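Local structure of epimerase domain-containing protein (Bacillus cereus HuA2-4, 6ZLK) at residues A[79-84]-A[122-127]; A[172-177]-A[238-243]. The protein catalyses the NAD-dependent interconversion of UDP-glucuronic acid and UDP-galacturonic acid, inverting the configuration at C4 of the sugar. All blocks are in the same frame, centred on the assembly; numbering follows the deposited sequence.

Interaction 1 (A[79-84]-A[122-127]). With NAD (nicotinamide-adenine-dinucleotide), chain E.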
loop_
_atom_site.group_PDB
_atom_site.type_symbol
_atom_site.label_atom_id
_atom_site.label_comp_id
_atom_site.label_asym_id
_atom_site.label_seq_id
_atom_site.Cartn_x
_atom_site.Cartn_y
_atom_site.Cartn_z
ATOM N N TYR A 79 -16.227 12.475 4.567
ATOM C CA TYR A 79 -16.163 11.128 5.146
ATOM C C TYR A 79 -15.932 10.150 4.014
ATOM O O TYR A 79 -16.817 9.953 3.160
ATOM C CB TYR A 79 -17.435 10.764 5.878
ATOM C CG TYR A 79 -17.559 11.313 7.260
ATOM C CD1 TYR A 79 -16.868 10.753 8.332
ATOM C CD2 TYR A 79 -18.470 12.308 7.546
ATOM C CE1 TYR A 79 -17.063 11.236 9.612
ATOM C CE2 TYR A 79 -18.688 12.787 8.812
ATOM C CZ TYR A 79 -17.984 12.237 9.871
ATOM O OH TYR A 79 -18.250 12.686 11.135
ATOM N N HIS A 80 -14.751 9.557 3.983
ATOM C CA HIS A 80 -14.373 8.686 2.858
ATOM C C HIS A 80 -14.541 7.225 3.270
ATOM O O HIS A 80 -13.661 6.613 3.892
ATOM C CB HIS A 80 -12.986 9.059 2.341
ATOM C CG HIS A 80 -12.573 8.111 1.304
ATOM N ND1 HIS A 80 -13.454 7.649 0.337
ATOM C CD2 HIS A 80 -11.346 7.617 1.004
ATOM C CE1 HIS A 80 -12.782 6.830 -0.462
ATOM N NE2 HIS A 80 -11.449 6.817 -0.093
ATOM N N LEU A 81 -15.700 6.646 2.979
ATOM C CA LEU A 81 -16.000 5.247 3.299
ATOM C C LEU A 81 -15.991 4.357 2.053
ATOM O O LEU A 81 -16.008 3.115 2.210
ATOM C CB LEU A 81 -17.347 5.113 3.997
ATOM C CG LEU A 81 -17.343 5.487 5.482
ATOM C CD1 LEU A 81 -17.253 6.966 5.730
ATOM C CD2 LEU A 81 -18.580 4.940 6.184
ATOM N N ALA A 82 -16.025 4.927 0.857
ATOM C CA ALA A 82 -16.090 4.088 -0.368
ATOM C C ALA A 82 -14.883 3.164 -0.415
ATOM O O ALA A 82 -13.752 3.646 -0.147
ATOM C CB ALA A 82 -16.136 4.907 -1.608
ATOM N N ALA A 83 -15.106 1.896 -0.676
ATOM C CA ALA A 83 -14.063 0.890 -0.755
ATOM C C ALA A 83 -14.693 -0.408 -1.203
ATOM O O ALA A 83 -15.959 -0.508 -1.189
ATOM C CB ALA A 83 -13.444 0.714 0.586
ATOM N N ILE A 84 -13.835 -1.344 -1.538
ATOM C CA ILE A 84 -14.223 -2.763 -1.676
ATOM C C ILE A 84 -13.733 -3.404 -0.399
ATOM O O ILE A 84 -12.522 -3.441 -0.160
ATOM C CB ILE A 84 -13.615 -3.424 -2.929
ATOM C CG1 ILE A 84 -14.103 -2.708 -4.182
ATOM C CG2 ILE A 84 -14.024 -4.899 -2.923
ATOM C CD1 ILE A 84 -15.570 -2.836 -4.492
ATOM N N ILE A 122 -11.963 12.816 6.657
ATOM C CA ILE A 122 -12.087 11.715 7.619
ATOM C C ILE A 122 -12.091 10.415 6.831
ATOM O O ILE A 122 -13.094 10.102 6.200
ATOM C CB ILE A 122 -13.280 11.874 8.546
ATOM C CG1 ILE A 122 -13.273 13.229 9.250
ATOM C CG2 ILE A 122 -13.319 10.749 9.557
ATOM C CD1 ILE A 122 -14.516 13.555 10.033
ATOM N N HIS A 123 -10.971 9.738 6.857
ATOM C CA HIS A 123 -10.692 8.519 6.063
ATOM C C HIS A 123 -10.986 7.298 6.889
ATOM O O HIS A 123 -10.376 7.118 7.958
ATOM C CB HIS A 123 -9.250 8.564 5.555
ATOM C CG HIS A 123 -8.891 7.353 4.789
ATOM N ND1 HIS A 123 -9.075 7.297 3.432
ATOM C CD2 HIS A 123 -8.361 6.168 5.168
ATOM C CE1 HIS A 123 -8.701 6.093 3.014
ATOM N NE2 HIS A 123 -8.249 5.373 4.057
ATOM N N ILE A 124 -11.861 6.427 6.433
ATOM C CA ILE A 124 -12.223 5.224 7.176
ATOM C C ILE A 124 -11.349 4.055 6.729
ATOM O O ILE A 124 -11.269 3.767 5.530
ATOM C CB ILE A 124 -13.718 4.932 7.039
ATOM C CG1 ILE A 124 -14.517 5.749 8.072
ATOM C CG2 ILE A 124 -13.939 3.457 7.233
ATOM C CD1 ILE A 124 -14.219 7.170 8.131
ATOM N N SER A 125 -10.605 3.521 7.671
ATOM C CA SER A 125 -9.746 2.346 7.460
ATOM C C SER A 125 -10.224 1.181 8.331
ATOM O O SER A 125 -11.367 1.189 8.870
ATOM C CB SER A 125 -8.311 2.751 7.687
ATOM O OG SER A 125 -7.453 1.684 7.335
ATOM N N THR A 126 -9.365 0.192 8.531
ATOM C CA THR A 126 -9.766 -1.126 9.042
ATOM C C THR A 126 -8.722 -1.660 10.007
ATOM O O THR A 126 -7.462 -1.462 9.764
ATOM C CB THR A 126 -9.991 -2.055 7.847
ATOM O OG1 THR A 126 -10.251 -3.351 8.393
ATOM C CG2 THR A 126 -8.787 -2.160 6.949
ATOM N N SER A 127 -9.193 -2.436 10.981
ATOM C CA SER A 127 -8.342 -3.296 11.821
ATOM C C SER A 127 -7.531 -4.251 10.931
ATOM O O SER A 127 -6.522 -4.777 11.444
ATOM C CB SER A 127 -9.119 -4.068 12.830
ATOM O OG SER A 127 -10.004 -4.947 12.187
HETATM P PA NAD E . -20.071 -1.432 1.829
HETATM O O1A NAD E . -19.558 -2.285 0.734
HETATM O O2A NAD E . -21.420 -1.712 2.424
HETATM O O5B NAD E . -19.985 0.107 1.513
HETATM C C5B NAD E . -18.977 0.705 0.672
HETATM C C4B NAD E . -19.646 1.420 -0.476
HETATM O O4B NAD E . -18.613 2.010 -1.297
HETATM C C3B NAD E . -20.481 0.534 -1.385
HETATM O O3B NAD E . -21.878 0.775 -1.281
HETATM C C2B NAD E . -19.860 0.755 -2.769
HETATM O O2B NAD E . -20.777 0.801 -3.847
HETATM C C1B NAD E . -19.158 2.106 -2.598
HETATM N N9A NAD E . -18.034 2.316 -3.494
HETATM C C8A NAD E . -16.938 1.511 -3.669
HETATM N N7A NAD E . -16.092 1.966 -4.554
HETATM C C5A NAD E . -16.722 3.107 -5.048
HETATM C C6A NAD E . -16.380 4.034 -6.043
HETATM N N6A NAD E . -15.290 3.931 -6.837
HETATM N N1A NAD E . -17.208 5.088 -6.239
HETATM C C2A NAD E . -18.323 5.188 -5.482
HETATM N N3A NAD E . -18.783 4.341 -4.549
HETATM C C4A NAD E . -17.924 3.342 -4.368
HETATM O O3 NAD E . -18.967 -1.604 2.981
HETATM P PN NAD E . -19.038 -1.163 4.555
HETATM O O1N NAD E . -19.083 -2.395 5.332
HETATM O O2N NAD E . -20.039 -0.123 4.688
HETATM O O5D NAD E . -17.615 -0.499 4.714
HETATM C C5D NAD E . -17.521 0.876 4.652
HETATM C C4D NAD E . -16.092 1.243 4.932
HETATM O O4D NAD E . -15.721 0.813 6.254
HETATM C C3D NAD E . -15.064 0.635 3.966
HETATM O O3D NAD E . -14.038 1.603 3.684
HETATM C C2D NAD E . -14.433 -0.500 4.769
HETATM O O2D NAD E . -13.138 -0.847 4.271
HETATM C C1D NAD E . -14.527 0.109 6.165
HETATM N N1N NAD E . -14.615 -0.874 7.233
HETATM C C2N NAD E . -15.733 -1.638 7.392
HETATM C C3N NAD E . -15.784 -2.545 8.392
HETATM C C7N NAD E . -16.952 -3.454 8.557
HETATM O O7N NAD E . -16.900 -4.220 9.503
HETATM N N7N NAD E . -17.997 -3.339 7.726
HETATM C C4N NAD E . -14.733 -2.613 9.324
HETATM C C5N NAD E . -13.546 -1.937 9.060
HETATM C C6N NAD E . -13.529 -1.035 8.042
HETATM O O HOH W 1 -12.555 4.378 2.736
#
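H80 is bound through its backbone to both I122 and I124: its N donates to I122 O at 2.8 Å, and its O accepts from I124 N at 3.1 Å. This parallel ladder sets Y79 beside I122 on one face of the sheet and H80 beside H123 on the other. The first face is tightly packed and apolar. The CD1 methyl of I122 comes to 3.5 Å from Y79 CE1, and L81 CD1 lies 3.8 Å from I124 CG1. On the other face both histidines hold CG anti to N (chi1 175° and 178°), which lays the imidazoles side by side, rim to rim with planes 57° apart. H123 ND1 stands at the edge of the H80 ring, 3.3 Å from CD2; T6 and T106 hold the two nitrogens of H80. Beyond I124 the chains part, and the looser side holds a water and the cofactor. The water lies 2.7 Å from H80 O and reaches I124 O and the nicotinamide ribose of NAD, whose O3D donates to L81 O at 2.9 Å. The pair belongs to a beta-alpha-beta unit with helix 96-113, NAD lying along the C-terminal edge of the sheet, as in the Rossmann fold.

Interaction 2 (A[172-177]-A[238-243]). With NAD (nicotinamide-adenine-dinucleotide), chain E.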
loop_
_atom_site.group_PDB
_atom_site.type_symbol
_atom_site.label_atom_id
_atom_site.label_comp_id
_atom_site.label_asym_id
_atom_site.label_seq_id
_atom_site.Cartn_x
_atom_site.Cartn_y
_atom_site.Cartn_z
ATOM N N VAL A 172 -7.869 12.741 8.981
ATOM C CA VAL A 172 -8.062 11.976 10.220
ATOM C C VAL A 172 -8.339 10.546 9.753
ATOM O O VAL A 172 -9.142 10.401 8.808
ATOM C CB VAL A 172 -9.278 12.488 11.017
ATOM C CG1 VAL A 172 -9.469 11.622 12.236
ATOM C CG2 VAL A 172 -9.151 13.982 11.381
ATOM N N ILE A 173 -7.696 9.581 10.357
ATOM C CA ILE A 173 -7.923 8.159 9.981
ATOM C C ILE A 173 -8.619 7.422 11.112
ATOM O O ILE A 173 -8.154 7.434 12.234
ATOM C CB ILE A 173 -6.616 7.471 9.552
ATOM C CG1 ILE A 173 -6.013 8.089 8.284
ATOM C CG2 ILE A 173 -6.845 5.970 9.441
ATOM C CD1 ILE A 173 -4.555 7.777 8.075
ATOM N N LEU A 174 -9.757 6.811 10.833
ATOM C CA LEU A 174 -10.479 5.963 11.794
ATOM C C LEU A 174 -10.289 4.513 11.351
ATOM O O LEU A 174 -10.624 4.183 10.232
ATOM C CB LEU A 174 -11.966 6.329 11.898
ATOM C CG LEU A 174 -12.285 7.790 12.134
ATOM C CD1 LEU A 174 -13.816 7.994 12.215
ATOM C CD2 LEU A 174 -11.598 8.250 13.415
ATOM N N ARG A 175 -9.751 3.680 12.215
ATOM C CA ARG A 175 -9.673 2.223 11.973
ATOM C C ARG A 175 -10.818 1.535 12.691
ATOM O O ARG A 175 -10.780 1.335 13.933
ATOM C CB ARG A 175 -8.341 1.644 12.470
ATOM C CG ARG A 175 -7.173 2.117 11.640
ATOM C CD ARG A 175 -5.876 1.654 12.268
ATOM N NE ARG A 175 -4.779 1.989 11.377
ATOM C CZ ARG A 175 -3.489 1.932 11.717
ATOM N NH1 ARG A 175 -3.122 1.563 12.918
ATOM N NH2 ARG A 175 -2.551 2.267 10.861
ATOM N N TYR A 176 -11.829 1.159 11.939
ATOM C CA TYR A 176 -12.933 0.337 12.490
ATOM C C TYR A 176 -12.526 -1.119 12.709
ATOM O O TYR A 176 -11.804 -1.709 11.927
ATOM C CB TYR A 176 -14.067 0.344 11.468
ATOM C CG TYR A 176 -14.796 1.640 11.209
ATOM C CD1 TYR A 176 -14.675 2.794 11.978
ATOM C CD2 TYR A 176 -15.611 1.718 10.091
ATOM C CE1 TYR A 176 -15.396 3.934 11.702
ATOM C CE2 TYR A 176 -16.295 2.877 9.769
ATOM C CZ TYR A 176 -16.235 3.977 10.597
ATOM O OH TYR A 176 -16.958 5.106 10.280
ATOM N N PHE A 177 -13.082 -1.707 13.759
ATOM C CA PHE A 177 -13.022 -3.150 14.072
ATOM C C PHE A 177 -14.408 -3.783 13.914
ATOM O O PHE A 177 -15.426 -3.415 14.583
ATOM C CB PHE A 177 -12.520 -3.343 15.491
ATOM C CG PHE A 177 -11.068 -2.986 15.710
ATOM C CD1 PHE A 177 -10.565 -1.716 15.484
ATOM C CD2 PHE A 177 -10.200 -3.988 16.097
ATOM C CE1 PHE A 177 -9.212 -1.476 15.640
ATOM C CE2 PHE A 177 -8.843 -3.742 16.287
ATOM C CZ PHE A 177 -8.347 -2.481 16.034
ATOM N N GLU A 238 -4.147 12.304 13.022
ATOM C CA GLU A 238 -4.229 11.208 14.007
ATOM C C GLU A 238 -4.866 9.958 13.372
ATOM O O GLU A 238 -5.778 10.097 12.490
ATOM C CB GLU A 238 -5.079 11.551 15.221
ATOM C CG GLU A 238 -4.437 12.591 16.153
ATOM C CD GLU A 238 -3.012 12.284 16.597
ATOM O OE1 GLU A 238 -2.670 11.110 16.787
ATOM O OE2 GLU A 238 -2.232 13.244 16.745
ATOM N N VAL A 239 -4.343 8.812 13.714
ATOM C CA VAL A 239 -5.008 7.508 13.466
ATOM C C VAL A 239 -5.694 7.095 14.761
ATOM O O VAL A 239 -5.039 7.079 15.817
ATOM C CB VAL A 239 -4.005 6.453 13.005
ATOM C CG1 VAL A 239 -4.673 5.103 12.789
ATOM C CG2 VAL A 239 -3.295 6.937 11.742
ATOM N N ILE A 240 -6.962 6.708 14.694
ATOM C CA ILE A 240 -7.797 6.425 15.879
ATOM C C ILE A 240 -8.527 5.096 15.660
ATOM O O ILE A 240 -9.345 5.044 14.713
ATOM C CB ILE A 240 -8.801 7.567 16.152
ATOM C CG1 ILE A 240 -8.098 8.938 16.201
ATOM C CG2 ILE A 240 -9.585 7.238 17.406
ATOM C CD1 ILE A 240 -9.054 10.118 16.432
ATOM N N ASN A 241 -8.267 4.115 16.496
ATOM C CA ASN A 241 -9.069 2.855 16.538
ATOM C C ASN A 241 -10.485 3.143 17.061
ATOM O O ASN A 241 -10.677 3.856 18.096
ATOM C CB ASN A 241 -8.493 1.818 17.466
ATOM C CG ASN A 241 -7.145 1.298 17.026
ATOM O OD1 ASN A 241 -6.842 1.238 15.856
ATOM N ND2 ASN A 241 -6.338 0.905 18.001
ATOM N N ILE A 242 -11.490 2.586 16.395
ATOM C CA ILE A 242 -12.903 2.598 16.838
ATOM C C ILE A 242 -13.320 1.131 16.994
ATOM O O ILE A 242 -13.451 0.435 15.961
ATOM C CB ILE A 242 -13.797 3.329 15.815
ATOM C CG1 ILE A 242 -13.313 4.764 15.548
ATOM C CG2 ILE A 242 -15.259 3.289 16.232
ATOM C CD1 ILE A 242 -13.369 5.647 16.763
ATOM N N GLY A 243 -13.413 0.654 18.229
ATOM C CA GLY A 243 -13.709 -0.729 18.583
ATOM C C GLY A 243 -14.889 -0.835 19.503
ATOM O O GLY A 243 -15.486 0.190 19.868
HETATM P PA NAD E . -20.071 -1.432 1.829
HETATM O O1A NAD E . -19.558 -2.285 0.734
HETATM O O2A NAD E . -21.420 -1.712 2.424
HETATM O O5B NAD E . -19.985 0.107 1.513
HETATM C C5B NAD E . -18.977 0.705 0.672
HETATM C C4B NAD E . -19.646 1.420 -0.476
HETATM O O4B NAD E . -18.613 2.010 -1.297
HETATM C C3B NAD E . -20.481 0.534 -1.385
HETATM O O3B NAD E . -21.878 0.775 -1.281
HETATM C C2B NAD E . -19.860 0.755 -2.769
HETATM O O2B NAD E . -20.777 0.801 -3.847
HETATM C C1B NAD E . -19.158 2.106 -2.598
HETATM N N9A NAD E . -18.034 2.316 -3.494
HETATM C C8A NAD E . -16.938 1.511 -3.669
HETATM N N7A NAD E . -16.092 1.966 -4.554
HETATM C C5A NAD E . -16.722 3.107 -5.048
HETATM C C6A NAD E . -16.380 4.034 -6.043
HETATM N N6A NAD E . -15.290 3.931 -6.837
HETATM N N1A NAD E . -17.208 5.088 -6.239
HETATM C C2A NAD E . -18.323 5.188 -5.482
HETATM N N3A NAD E . -18.783 4.341 -4.549
HETATM C C4A NAD E . -17.924 3.342 -4.368
HETATM O O3 NAD E . -18.967 -1.604 2.981
HETATM P PN NAD E . -19.038 -1.163 4.555
HETATM O O1N NAD E . -19.083 -2.395 5.332
HETATM O O2N NAD E . -20.039 -0.123 4.688
HETATM O O5D NAD E . -17.615 -0.499 4.714
HETATM C C5D NAD E . -17.521 0.876 4.652
HETATM C C4D NAD E . -16.092 1.243 4.932
HETATM O O4D NAD E . -15.721 0.813 6.254
HETATM C C3D NAD E . -15.064 0.635 3.966
HETATM O O3D NAD E . -14.038 1.603 3.684
HETATM C C2D NAD E . -14.433 -0.500 4.769
HETATM O O2D NAD E . -13.138 -0.847 4.271
HETATM C C1D NAD E . -14.527 0.109 6.165
HETATM N N1N NAD E . -14.615 -0.874 7.233
HETATM C C2N NAD E . -15.733 -1.638 7.392
HETATM C C3N NAD E . -15.784 -2.545 8.392
HETATM C C7N NAD E . -16.952 -3.454 8.557
HETATM O O7N NAD E . -16.900 -4.220 9.503
HETATM N N7N NAD E . -17.997 -3.339 7.726
HETATM C C4N NAD E . -14.733 -2.613 9.324
HETATM C C5N NAD E . -13.546 -1.937 9.060
HETATM C C6N NAD E . -13.529 -1.035 8.042
#
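Residues 172-176 and 239-242 run parallel, inclined at 27° and 4.5 Å apart at closest axis approach, with five backbone hydrogen bonds alternating between I173, R175 and F177 on one segment and E238, I240 and I242 on the other. The pair extends the parallel sheet of the Rossmann-type epimerase fold beyond the strand 120-126. On one face the packing is apolar, aliphatic with one aromatic ring: L174 CD2 lies 4.0 Å from I240 CB, and I242 CB meets the edge of the Y176 ring at CD1. Helix 285-291 packs against I240 and I242 here. The opposite face mixes charge and hydrocarbon. R175, extended from CG to NE, lays its guanidinium obliquely across V239, so that the CG1 methyl sits over one face, 3.4 Å from NE. V239 turns that methyl anti to its own N (chi1 178°), while its other methyl, CG2, stays 4.0 Å from I173 CD1. E157 pairs with R175 NH2 in a salt bridge and Y130 OH bonds to NH1, fixing the rotation of the flat group. The same Y130 hydroxyl bonds to N241 OD1, which lies in the plane of the F177 ring at its edge, 3.6 Å from CE1, with ring and amide planes 78° apart. At the cofactor end, Y176 CB comes to 3.4 Å from C5N of the NAD nicotinamide ring.

From the N terminus, interaction 1 comes first: it closes a 37-residue excursion through helix 96-113, completing a beta-alpha-beta unit of strands 77-80 and 120-126. Helix 148-167 follows, and interaction 2 then closes a longer excursion of 60 residues, which includes strand 212-217 and helix 218-230. The two loops are in series, neither nested nor crossed. They join side by side in one sheet, since strands 120-126 and 171-180 are neighbours, linked by probable hydrogen bonds such as S125 N to L174 O at 2.6 Å. T225, in helix 218-230, bonds through its O to Y79 OH and through OG1 to Y176 OH, and NAD touches both contacts.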